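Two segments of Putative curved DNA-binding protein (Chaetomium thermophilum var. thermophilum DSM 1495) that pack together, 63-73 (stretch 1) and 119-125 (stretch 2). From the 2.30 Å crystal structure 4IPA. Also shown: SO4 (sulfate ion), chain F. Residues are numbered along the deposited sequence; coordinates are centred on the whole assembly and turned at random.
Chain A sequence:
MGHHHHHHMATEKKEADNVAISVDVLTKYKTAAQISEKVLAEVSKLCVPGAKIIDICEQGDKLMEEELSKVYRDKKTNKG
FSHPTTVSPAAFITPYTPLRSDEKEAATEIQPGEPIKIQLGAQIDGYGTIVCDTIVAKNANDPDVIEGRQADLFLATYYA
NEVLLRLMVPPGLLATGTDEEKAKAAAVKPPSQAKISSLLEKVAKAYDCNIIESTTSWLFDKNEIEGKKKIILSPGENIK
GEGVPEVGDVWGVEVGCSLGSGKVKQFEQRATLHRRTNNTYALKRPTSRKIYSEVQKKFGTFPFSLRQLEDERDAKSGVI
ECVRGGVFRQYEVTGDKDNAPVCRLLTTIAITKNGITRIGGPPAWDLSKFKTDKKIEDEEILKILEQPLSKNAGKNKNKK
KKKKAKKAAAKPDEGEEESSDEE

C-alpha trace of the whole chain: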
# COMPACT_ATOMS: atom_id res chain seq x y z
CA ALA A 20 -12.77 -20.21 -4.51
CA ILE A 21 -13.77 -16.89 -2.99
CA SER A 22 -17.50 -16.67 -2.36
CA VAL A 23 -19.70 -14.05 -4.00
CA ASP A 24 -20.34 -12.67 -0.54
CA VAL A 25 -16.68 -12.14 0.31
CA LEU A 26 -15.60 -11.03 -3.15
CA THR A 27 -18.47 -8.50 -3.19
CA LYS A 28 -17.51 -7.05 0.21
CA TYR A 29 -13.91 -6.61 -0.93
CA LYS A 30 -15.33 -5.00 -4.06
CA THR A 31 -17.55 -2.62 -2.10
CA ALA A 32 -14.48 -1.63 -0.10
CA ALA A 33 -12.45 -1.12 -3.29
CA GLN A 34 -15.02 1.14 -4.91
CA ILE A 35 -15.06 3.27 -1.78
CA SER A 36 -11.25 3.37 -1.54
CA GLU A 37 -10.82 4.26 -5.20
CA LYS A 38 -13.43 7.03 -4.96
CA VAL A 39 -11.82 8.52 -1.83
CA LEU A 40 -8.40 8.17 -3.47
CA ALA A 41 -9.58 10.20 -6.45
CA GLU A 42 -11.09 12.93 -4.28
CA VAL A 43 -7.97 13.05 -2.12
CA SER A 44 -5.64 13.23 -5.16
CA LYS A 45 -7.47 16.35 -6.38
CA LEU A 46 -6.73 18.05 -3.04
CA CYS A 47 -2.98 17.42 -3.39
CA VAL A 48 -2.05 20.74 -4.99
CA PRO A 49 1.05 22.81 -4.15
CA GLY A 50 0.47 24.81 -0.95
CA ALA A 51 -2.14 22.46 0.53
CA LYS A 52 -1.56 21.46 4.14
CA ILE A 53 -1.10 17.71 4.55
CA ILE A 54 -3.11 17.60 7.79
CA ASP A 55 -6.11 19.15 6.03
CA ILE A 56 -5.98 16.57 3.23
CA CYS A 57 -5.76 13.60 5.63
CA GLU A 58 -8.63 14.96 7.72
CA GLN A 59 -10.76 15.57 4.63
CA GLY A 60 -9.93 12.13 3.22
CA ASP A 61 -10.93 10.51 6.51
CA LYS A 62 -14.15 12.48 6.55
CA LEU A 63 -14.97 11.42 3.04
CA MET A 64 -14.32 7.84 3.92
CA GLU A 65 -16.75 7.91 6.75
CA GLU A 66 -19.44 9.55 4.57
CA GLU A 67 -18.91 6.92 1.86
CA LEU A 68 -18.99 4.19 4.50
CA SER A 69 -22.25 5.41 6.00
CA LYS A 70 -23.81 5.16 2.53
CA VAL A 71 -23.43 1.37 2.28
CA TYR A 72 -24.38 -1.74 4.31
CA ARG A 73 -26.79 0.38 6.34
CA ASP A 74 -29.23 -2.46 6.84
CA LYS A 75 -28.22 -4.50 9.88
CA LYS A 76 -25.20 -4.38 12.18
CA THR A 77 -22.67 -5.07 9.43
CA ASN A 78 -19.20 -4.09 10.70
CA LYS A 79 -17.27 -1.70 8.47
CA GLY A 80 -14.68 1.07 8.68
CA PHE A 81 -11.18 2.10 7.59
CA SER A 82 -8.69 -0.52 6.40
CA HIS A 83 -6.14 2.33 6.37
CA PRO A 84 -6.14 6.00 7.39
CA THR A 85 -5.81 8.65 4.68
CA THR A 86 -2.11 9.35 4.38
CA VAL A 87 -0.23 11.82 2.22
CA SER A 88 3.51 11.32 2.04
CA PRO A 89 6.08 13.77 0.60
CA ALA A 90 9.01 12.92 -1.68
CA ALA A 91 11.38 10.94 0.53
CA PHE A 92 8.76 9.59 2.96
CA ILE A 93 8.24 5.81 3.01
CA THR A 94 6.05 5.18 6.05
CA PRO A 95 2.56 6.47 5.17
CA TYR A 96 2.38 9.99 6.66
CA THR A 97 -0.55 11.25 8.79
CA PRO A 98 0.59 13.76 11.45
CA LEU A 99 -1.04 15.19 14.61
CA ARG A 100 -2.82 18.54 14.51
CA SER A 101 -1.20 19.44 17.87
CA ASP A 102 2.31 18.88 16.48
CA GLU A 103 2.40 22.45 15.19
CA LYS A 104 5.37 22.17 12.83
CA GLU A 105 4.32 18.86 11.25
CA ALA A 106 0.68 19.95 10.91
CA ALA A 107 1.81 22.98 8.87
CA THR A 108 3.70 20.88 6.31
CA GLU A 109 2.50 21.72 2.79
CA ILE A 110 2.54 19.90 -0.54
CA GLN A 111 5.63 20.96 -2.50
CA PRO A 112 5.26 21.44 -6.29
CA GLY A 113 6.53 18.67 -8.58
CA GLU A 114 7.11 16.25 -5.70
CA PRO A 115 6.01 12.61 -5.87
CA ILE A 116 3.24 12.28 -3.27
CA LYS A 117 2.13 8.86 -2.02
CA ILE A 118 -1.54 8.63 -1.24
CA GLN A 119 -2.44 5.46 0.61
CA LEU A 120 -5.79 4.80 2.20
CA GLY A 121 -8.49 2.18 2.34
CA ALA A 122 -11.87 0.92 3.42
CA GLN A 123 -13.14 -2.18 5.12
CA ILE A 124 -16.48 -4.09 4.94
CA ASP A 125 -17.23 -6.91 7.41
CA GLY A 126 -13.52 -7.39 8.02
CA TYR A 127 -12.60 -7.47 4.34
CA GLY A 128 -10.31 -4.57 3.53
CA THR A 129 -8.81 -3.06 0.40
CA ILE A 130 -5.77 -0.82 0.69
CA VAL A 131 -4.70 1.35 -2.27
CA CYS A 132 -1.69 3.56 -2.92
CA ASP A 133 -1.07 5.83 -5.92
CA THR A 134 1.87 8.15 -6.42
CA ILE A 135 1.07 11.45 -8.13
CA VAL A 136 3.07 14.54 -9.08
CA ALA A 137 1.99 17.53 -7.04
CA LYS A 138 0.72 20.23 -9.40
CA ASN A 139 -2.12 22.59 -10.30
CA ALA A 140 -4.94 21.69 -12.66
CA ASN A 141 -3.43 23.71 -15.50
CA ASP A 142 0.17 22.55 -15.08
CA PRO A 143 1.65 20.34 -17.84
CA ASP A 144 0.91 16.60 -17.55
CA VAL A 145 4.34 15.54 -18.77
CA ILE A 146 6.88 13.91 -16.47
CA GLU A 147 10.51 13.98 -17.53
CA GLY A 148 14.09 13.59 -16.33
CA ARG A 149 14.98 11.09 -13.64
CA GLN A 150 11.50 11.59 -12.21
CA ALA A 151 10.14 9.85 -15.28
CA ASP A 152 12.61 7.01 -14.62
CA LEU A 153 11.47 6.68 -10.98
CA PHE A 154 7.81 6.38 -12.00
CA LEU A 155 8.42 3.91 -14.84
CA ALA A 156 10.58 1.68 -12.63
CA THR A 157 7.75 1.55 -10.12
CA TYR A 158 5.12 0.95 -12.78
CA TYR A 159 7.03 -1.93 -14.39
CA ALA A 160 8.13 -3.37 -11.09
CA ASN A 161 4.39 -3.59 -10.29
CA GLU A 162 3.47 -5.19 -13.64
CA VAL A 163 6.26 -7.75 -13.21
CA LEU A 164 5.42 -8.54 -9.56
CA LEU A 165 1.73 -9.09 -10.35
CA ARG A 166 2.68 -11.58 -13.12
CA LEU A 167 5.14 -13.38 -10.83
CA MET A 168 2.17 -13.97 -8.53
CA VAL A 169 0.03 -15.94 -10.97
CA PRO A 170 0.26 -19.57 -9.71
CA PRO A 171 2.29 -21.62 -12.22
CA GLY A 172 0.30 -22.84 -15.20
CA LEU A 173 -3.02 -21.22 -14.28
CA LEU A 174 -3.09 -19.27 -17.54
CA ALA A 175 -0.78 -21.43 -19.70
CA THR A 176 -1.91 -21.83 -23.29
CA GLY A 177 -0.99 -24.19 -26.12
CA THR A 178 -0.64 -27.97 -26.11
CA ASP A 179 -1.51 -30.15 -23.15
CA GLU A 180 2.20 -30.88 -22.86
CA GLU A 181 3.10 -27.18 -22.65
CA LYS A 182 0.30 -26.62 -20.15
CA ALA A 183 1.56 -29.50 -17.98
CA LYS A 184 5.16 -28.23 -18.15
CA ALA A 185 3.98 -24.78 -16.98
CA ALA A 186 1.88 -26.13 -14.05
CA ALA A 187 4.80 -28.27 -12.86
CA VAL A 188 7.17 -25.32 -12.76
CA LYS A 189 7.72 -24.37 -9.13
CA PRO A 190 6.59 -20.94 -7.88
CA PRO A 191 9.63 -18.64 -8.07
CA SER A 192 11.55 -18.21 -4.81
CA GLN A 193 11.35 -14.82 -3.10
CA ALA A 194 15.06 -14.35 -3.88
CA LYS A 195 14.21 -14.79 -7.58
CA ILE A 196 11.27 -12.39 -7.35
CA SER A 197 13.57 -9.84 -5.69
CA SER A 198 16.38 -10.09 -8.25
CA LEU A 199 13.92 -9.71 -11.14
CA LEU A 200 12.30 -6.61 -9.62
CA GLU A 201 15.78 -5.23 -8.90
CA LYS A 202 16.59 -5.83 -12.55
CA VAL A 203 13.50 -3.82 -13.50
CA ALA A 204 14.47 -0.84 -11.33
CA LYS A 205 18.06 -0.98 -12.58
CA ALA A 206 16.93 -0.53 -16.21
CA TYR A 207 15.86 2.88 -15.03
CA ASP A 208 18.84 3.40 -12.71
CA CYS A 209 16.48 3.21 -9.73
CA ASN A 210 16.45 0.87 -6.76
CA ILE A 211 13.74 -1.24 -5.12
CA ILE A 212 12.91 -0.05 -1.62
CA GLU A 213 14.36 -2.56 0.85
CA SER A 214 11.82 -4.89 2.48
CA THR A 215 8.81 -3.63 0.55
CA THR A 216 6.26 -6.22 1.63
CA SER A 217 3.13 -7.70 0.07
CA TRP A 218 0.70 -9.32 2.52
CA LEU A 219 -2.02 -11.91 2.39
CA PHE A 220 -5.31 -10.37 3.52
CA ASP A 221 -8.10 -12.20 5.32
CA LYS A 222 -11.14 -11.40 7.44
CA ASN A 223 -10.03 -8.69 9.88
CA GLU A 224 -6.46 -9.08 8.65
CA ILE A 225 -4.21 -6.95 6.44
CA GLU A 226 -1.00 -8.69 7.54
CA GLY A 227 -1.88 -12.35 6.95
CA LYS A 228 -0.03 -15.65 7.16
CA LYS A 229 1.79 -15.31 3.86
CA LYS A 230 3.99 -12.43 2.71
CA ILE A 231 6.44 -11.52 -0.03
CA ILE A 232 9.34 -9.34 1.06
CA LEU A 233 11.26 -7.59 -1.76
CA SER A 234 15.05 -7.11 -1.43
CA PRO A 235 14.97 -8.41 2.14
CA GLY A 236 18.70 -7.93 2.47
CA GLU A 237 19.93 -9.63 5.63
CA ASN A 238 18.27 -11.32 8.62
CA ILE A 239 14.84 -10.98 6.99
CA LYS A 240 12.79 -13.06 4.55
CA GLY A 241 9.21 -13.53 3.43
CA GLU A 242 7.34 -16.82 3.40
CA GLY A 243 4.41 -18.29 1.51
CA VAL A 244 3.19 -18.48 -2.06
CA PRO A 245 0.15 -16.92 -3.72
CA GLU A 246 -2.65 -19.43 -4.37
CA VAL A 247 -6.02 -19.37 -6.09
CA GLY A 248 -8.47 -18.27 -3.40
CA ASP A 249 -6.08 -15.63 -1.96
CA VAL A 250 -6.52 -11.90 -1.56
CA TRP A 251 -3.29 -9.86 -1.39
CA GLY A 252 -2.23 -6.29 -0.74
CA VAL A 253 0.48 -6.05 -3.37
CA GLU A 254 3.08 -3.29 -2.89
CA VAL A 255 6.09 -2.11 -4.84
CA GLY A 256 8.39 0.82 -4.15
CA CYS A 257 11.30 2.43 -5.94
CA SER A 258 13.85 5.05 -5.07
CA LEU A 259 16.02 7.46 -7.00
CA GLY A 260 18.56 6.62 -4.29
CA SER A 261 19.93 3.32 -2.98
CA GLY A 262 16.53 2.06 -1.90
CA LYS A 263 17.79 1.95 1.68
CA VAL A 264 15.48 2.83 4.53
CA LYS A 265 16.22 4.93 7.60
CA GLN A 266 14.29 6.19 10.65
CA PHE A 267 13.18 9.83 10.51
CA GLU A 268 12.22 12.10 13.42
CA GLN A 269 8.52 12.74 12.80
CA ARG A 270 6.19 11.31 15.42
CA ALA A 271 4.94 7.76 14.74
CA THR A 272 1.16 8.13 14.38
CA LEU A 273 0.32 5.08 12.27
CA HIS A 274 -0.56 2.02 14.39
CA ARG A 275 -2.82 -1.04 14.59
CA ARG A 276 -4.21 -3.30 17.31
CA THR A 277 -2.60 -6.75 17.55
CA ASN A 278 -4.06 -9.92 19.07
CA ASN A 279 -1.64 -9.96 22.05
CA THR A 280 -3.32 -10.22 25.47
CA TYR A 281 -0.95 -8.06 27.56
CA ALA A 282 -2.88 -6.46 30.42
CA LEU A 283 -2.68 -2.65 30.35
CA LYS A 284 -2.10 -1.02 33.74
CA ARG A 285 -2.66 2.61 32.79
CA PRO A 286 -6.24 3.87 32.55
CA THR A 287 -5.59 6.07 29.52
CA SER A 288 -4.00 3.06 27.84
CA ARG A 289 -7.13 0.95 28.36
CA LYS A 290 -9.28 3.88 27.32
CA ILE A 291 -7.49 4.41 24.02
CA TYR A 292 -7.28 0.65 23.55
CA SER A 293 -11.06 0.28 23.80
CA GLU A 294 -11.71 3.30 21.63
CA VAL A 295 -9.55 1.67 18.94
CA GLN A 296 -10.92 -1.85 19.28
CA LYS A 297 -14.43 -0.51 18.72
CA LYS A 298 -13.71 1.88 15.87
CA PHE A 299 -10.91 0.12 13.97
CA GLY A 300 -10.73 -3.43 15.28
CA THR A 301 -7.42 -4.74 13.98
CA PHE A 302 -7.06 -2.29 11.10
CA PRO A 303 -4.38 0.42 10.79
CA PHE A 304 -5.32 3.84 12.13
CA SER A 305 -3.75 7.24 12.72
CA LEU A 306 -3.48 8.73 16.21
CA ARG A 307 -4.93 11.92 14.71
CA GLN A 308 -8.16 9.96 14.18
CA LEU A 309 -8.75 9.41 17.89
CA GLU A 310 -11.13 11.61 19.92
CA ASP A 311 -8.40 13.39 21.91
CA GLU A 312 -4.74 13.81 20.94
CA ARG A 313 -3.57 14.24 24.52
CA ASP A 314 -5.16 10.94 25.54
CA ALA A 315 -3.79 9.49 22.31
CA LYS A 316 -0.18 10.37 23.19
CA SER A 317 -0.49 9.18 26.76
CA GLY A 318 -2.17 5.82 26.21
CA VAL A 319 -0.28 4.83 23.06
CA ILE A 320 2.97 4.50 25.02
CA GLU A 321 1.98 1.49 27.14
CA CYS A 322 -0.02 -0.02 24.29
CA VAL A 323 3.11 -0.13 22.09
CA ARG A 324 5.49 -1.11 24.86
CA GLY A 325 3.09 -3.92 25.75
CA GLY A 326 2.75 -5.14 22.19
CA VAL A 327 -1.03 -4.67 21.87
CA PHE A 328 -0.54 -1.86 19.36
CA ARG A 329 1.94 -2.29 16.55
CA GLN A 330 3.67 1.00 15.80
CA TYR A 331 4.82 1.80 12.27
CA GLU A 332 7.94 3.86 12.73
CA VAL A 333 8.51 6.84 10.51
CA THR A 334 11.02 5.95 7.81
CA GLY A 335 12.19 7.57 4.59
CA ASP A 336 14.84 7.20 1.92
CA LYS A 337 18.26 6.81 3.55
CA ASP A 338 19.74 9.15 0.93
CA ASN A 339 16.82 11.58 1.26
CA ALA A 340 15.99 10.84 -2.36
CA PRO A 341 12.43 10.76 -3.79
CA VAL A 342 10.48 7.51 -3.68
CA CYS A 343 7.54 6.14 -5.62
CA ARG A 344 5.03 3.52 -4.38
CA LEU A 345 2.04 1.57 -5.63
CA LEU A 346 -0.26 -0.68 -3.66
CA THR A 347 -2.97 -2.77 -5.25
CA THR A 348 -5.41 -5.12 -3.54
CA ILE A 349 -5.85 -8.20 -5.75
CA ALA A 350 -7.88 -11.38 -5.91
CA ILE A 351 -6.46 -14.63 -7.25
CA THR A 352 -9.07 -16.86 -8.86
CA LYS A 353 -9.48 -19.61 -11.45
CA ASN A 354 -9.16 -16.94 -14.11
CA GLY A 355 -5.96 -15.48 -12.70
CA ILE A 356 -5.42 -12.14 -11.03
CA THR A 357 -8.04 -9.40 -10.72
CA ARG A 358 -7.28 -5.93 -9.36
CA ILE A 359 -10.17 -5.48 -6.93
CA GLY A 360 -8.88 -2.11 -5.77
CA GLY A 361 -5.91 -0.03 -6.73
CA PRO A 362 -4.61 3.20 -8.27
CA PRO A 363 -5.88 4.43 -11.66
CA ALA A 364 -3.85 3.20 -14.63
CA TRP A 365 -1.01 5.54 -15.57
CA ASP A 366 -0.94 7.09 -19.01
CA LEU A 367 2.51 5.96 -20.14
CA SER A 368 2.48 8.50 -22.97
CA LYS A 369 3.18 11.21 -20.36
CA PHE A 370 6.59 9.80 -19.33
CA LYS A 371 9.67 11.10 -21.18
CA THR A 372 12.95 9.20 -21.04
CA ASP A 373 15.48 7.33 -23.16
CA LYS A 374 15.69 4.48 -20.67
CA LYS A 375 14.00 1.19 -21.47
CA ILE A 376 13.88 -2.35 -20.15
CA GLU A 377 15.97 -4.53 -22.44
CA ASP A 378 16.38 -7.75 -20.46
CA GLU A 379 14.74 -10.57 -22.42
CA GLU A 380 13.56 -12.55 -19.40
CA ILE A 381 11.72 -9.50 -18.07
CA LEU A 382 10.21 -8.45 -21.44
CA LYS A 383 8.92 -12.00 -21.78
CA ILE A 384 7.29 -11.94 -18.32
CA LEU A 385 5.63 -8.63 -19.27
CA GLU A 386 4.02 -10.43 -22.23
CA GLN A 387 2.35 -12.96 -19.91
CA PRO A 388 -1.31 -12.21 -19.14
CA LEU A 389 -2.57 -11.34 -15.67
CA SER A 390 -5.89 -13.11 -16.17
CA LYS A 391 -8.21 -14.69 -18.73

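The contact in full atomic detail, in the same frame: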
# COMPACT_ATOMS: atom_id res chain seq x y z
N LEU A 63 -14.40 12.05 4.19
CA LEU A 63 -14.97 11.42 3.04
C LEU A 63 -15.19 9.94 3.16
O LEU A 63 -16.17 9.46 2.70
CB LEU A 63 -14.09 11.67 1.88
CG LEU A 63 -14.56 12.93 1.28
CD1 LEU A 63 -13.46 13.54 0.47
CD2 LEU A 63 -15.70 12.45 0.42
N MET A 64 -14.25 9.24 3.75
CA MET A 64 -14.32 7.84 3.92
C MET A 64 -15.47 7.46 4.80
O MET A 64 -16.19 6.55 4.53
CB MET A 64 -13.04 7.33 4.56
CG MET A 64 -12.99 5.85 4.81
SD MET A 64 -12.74 4.91 3.32
CE MET A 64 -11.03 5.09 3.11
N GLU A 65 -15.63 8.20 5.87
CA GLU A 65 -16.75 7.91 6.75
C GLU A 65 -18.10 8.17 6.06
O GLU A 65 -19.01 7.36 6.17
CB GLU A 65 -16.63 8.66 8.06
CG GLU A 65 -15.45 8.20 8.90
CD GLU A 65 -15.45 8.82 10.29
OE1 GLU A 65 -16.36 9.61 10.61
OE2 GLU A 65 -14.54 8.49 11.08
N GLU A 66 -18.22 9.28 5.34
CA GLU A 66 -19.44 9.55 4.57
C GLU A 66 -19.74 8.39 3.61
O GLU A 66 -20.86 7.86 3.59
CB GLU A 66 -19.34 10.86 3.78
CG GLU A 66 -19.18 12.12 4.63
CD GLU A 66 -18.72 13.33 3.80
OE1 GLU A 66 -18.74 13.26 2.55
OE2 GLU A 66 -18.35 14.37 4.40
N GLU A 67 -18.74 8.01 2.82
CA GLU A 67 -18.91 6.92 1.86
C GLU A 67 -19.34 5.66 2.58
O GLU A 67 -20.24 4.95 2.12
CB GLU A 67 -17.63 6.66 1.06
CG GLU A 67 -17.28 7.75 0.07
CD GLU A 67 -18.42 8.03 -0.91
OE1 GLU A 67 -19.12 7.07 -1.31
OE2 GLU A 67 -18.63 9.20 -1.26
N LEU A 68 -18.70 5.40 3.72
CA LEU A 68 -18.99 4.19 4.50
C LEU A 68 -20.43 4.19 5.00
O LEU A 68 -21.10 3.17 4.99
CB LEU A 68 -18.00 4.04 5.67
CG LEU A 68 -16.61 3.50 5.29
CD1 LEU A 68 -15.64 3.56 6.43
CD2 LEU A 68 -16.74 2.06 4.78
N SER A 69 -20.90 5.35 5.45
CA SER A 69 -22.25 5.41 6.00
C SER A 69 -23.31 5.24 4.91
O SER A 69 -24.49 5.05 5.21
CB SER A 69 -22.48 6.73 6.74
OG SER A 69 -22.66 7.78 5.81
N LYS A 70 -22.89 5.31 3.65
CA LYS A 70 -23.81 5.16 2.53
C LYS A 70 -23.99 3.72 2.06
O LYS A 70 -24.76 3.48 1.14
CB LYS A 70 -23.39 6.06 1.37
CG LYS A 70 -23.46 7.55 1.70
CD LYS A 70 -23.41 8.44 0.46
CE LYS A 70 -22.05 8.42 -0.23
NZ LYS A 70 -21.75 9.75 -0.86
N VAL A 71 -23.30 2.78 2.68
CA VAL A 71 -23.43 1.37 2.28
C VAL A 71 -23.70 0.48 3.49
O VAL A 71 -23.58 0.94 4.63
CB VAL A 71 -22.17 0.86 1.53
CG1 VAL A 71 -21.93 1.68 0.28
CG2 VAL A 71 -20.95 0.89 2.44
N TYR A 72 -24.04 -0.79 3.24
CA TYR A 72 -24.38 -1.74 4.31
C TYR A 72 -24.99 -1.05 5.52
O TYR A 72 -24.45 -1.15 6.63
CB TYR A 72 -23.17 -2.58 4.73
CG TYR A 72 -22.68 -3.48 3.64
CD1 TYR A 72 -21.95 -2.98 2.58
CD2 TYR A 72 -22.97 -4.85 3.65
CE1 TYR A 72 -21.51 -3.79 1.56
CE2 TYR A 72 -22.52 -5.68 2.62
CZ TYR A 72 -21.80 -5.14 1.57
OH TYR A 72 -21.34 -5.93 0.53
N ARG A 73 -26.10 -0.35 5.29
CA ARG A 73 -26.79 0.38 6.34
C ARG A 73 -27.68 -0.60 7.07
O ARG A 73 -27.71 -0.65 8.31
CB ARG A 73 -27.65 1.49 5.73
CG ARG A 73 -26.85 2.52 4.95
CD ARG A 73 -27.74 3.59 4.35
NE ARG A 73 -28.57 3.06 3.26
CZ ARG A 73 -28.66 3.62 2.06
NH1 ARG A 73 -27.99 4.74 1.80
NH2 ARG A 73 -29.43 3.07 1.13
N GLN A 119 -2.07 6.81 0.24
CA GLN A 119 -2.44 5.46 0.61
C GLN A 119 -3.57 5.53 1.62
O GLN A 119 -3.47 6.25 2.63
CB GLN A 119 -1.24 4.70 1.18
CG GLN A 119 -1.54 3.32 1.74
CD GLN A 119 -0.25 2.51 1.94
OE1 GLN A 119 -0.17 1.62 2.80
NE2 GLN A 119 0.77 2.83 1.14
N LEU A 120 -4.63 4.80 1.34
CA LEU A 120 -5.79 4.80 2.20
C LEU A 120 -6.59 3.56 1.89
O LEU A 120 -6.24 2.83 0.97
CB LEU A 120 -6.63 6.06 1.95
CG LEU A 120 -7.10 6.30 0.52
CD1 LEU A 120 -8.43 5.60 0.26
CD2 LEU A 120 -7.24 7.82 0.26
N GLY A 121 -7.64 3.31 2.65
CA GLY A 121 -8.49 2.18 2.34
C GLY A 121 -9.68 1.99 3.24
O GLY A 121 -9.72 2.48 4.38
N ALA A 122 -10.66 1.26 2.70
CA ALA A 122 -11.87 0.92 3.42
C ALA A 122 -12.00 -0.57 3.67
O ALA A 122 -11.27 -1.39 3.11
CB ALA A 122 -13.10 1.42 2.67
N GLN A 123 -13.03 -0.90 4.45
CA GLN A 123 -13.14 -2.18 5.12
C GLN A 123 -14.64 -2.50 5.28
O GLN A 123 -15.37 -1.72 5.89
CB GLN A 123 -12.47 -1.97 6.48
CG GLN A 123 -12.39 -3.10 7.35
CD GLN A 123 -13.66 -3.33 8.11
OE1 GLN A 123 -14.44 -4.20 7.73
NE2 GLN A 123 -13.87 -2.58 9.21
N ILE A 124 -15.10 -3.61 4.71
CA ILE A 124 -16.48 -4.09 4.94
C ILE A 124 -16.52 -5.51 5.51
O ILE A 124 -16.08 -6.46 4.87
CB ILE A 124 -17.38 -4.06 3.68
CG1 ILE A 124 -17.75 -2.63 3.30
CG2 ILE A 124 -18.69 -4.82 3.95
CD1 ILE A 124 -16.86 -2.05 2.29
N ASP A 125 -17.10 -5.64 6.70
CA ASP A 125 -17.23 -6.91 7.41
C ASP A 125 -15.90 -7.63 7.56
O ASP A 125 -15.84 -8.86 7.47
CB ASP A 125 -18.27 -7.82 6.75
CG ASP A 125 -18.62 -9.05 7.61
OD1 ASP A 125 -18.64 -8.93 8.85
OD2 ASP A 125 -18.88 -10.13 7.04
S SO4 F . -27.32 -0.34 1.24
O1 SO4 F . -26.88 0.32 0.01
O2 SO4 F . -27.07 -1.77 1.12
O3 SO4 F . -26.61 0.19 2.39
O4 SO4 F . -28.75 -0.11 1.46

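The contact is small and apolar. The helix of stretch 1 and the strand of stretch 2 run in roughly the same direction, with 24° between their axes and a closest approach of 9.8 Å. About 300 Å² is buried, both sides summed. No hydrogen bond or salt bridge crosses between the stretches, so packing alone joins them.

Gln-119 is buried but lies out of reach of the helix. Leu-120 makes the first contact. Its side chain points toward the helix, and its CD1 lies 3.9 Å from CE of Met-64. Gly-121 has no side chain and contributes its backbone: its O is 3.2 Å from Met-64 CE.

Ala-122 points toward the helix. Its CB lies 3.6 Å from SD of Met-64 and 4.3 Å from CD2 of Leu-68. A small methyl suits this place, because two larger side chains converge on it. Met-64, with chi1 t and chi2 and chi3 both p, lays its thioether along the strand from Ala-122 back to Leu-120. Unbranched and flexible, it can follow the strand in this way. Leu-68 starts sideways, but its end comes nearer.

Gln-123 also points sideways. Its side chain stays clear of stretch 1, but its backbone O is 4.2 Å from Leu-68 CD2.

Ile-124 points toward stretch 1, beyond the helix, and is buried. Its CG2 lies over one face of the Tyr-72 ring, 3.8 Å from the ring centroid and 10° off the normal. This is a CH-pi contact; the closest ring atom, CE1, is also 3.8 Å from CG2. The flat ring takes the CG2 methyl of Ile-124 against its face, while Tyr-72 OH is hydrogen-bonded elsewhere in the structure.

Asp-125 ends the stretch without contact. The sulfate accepts a hydrogen bond at O3 from Arg-73 N, at 3.0 Å.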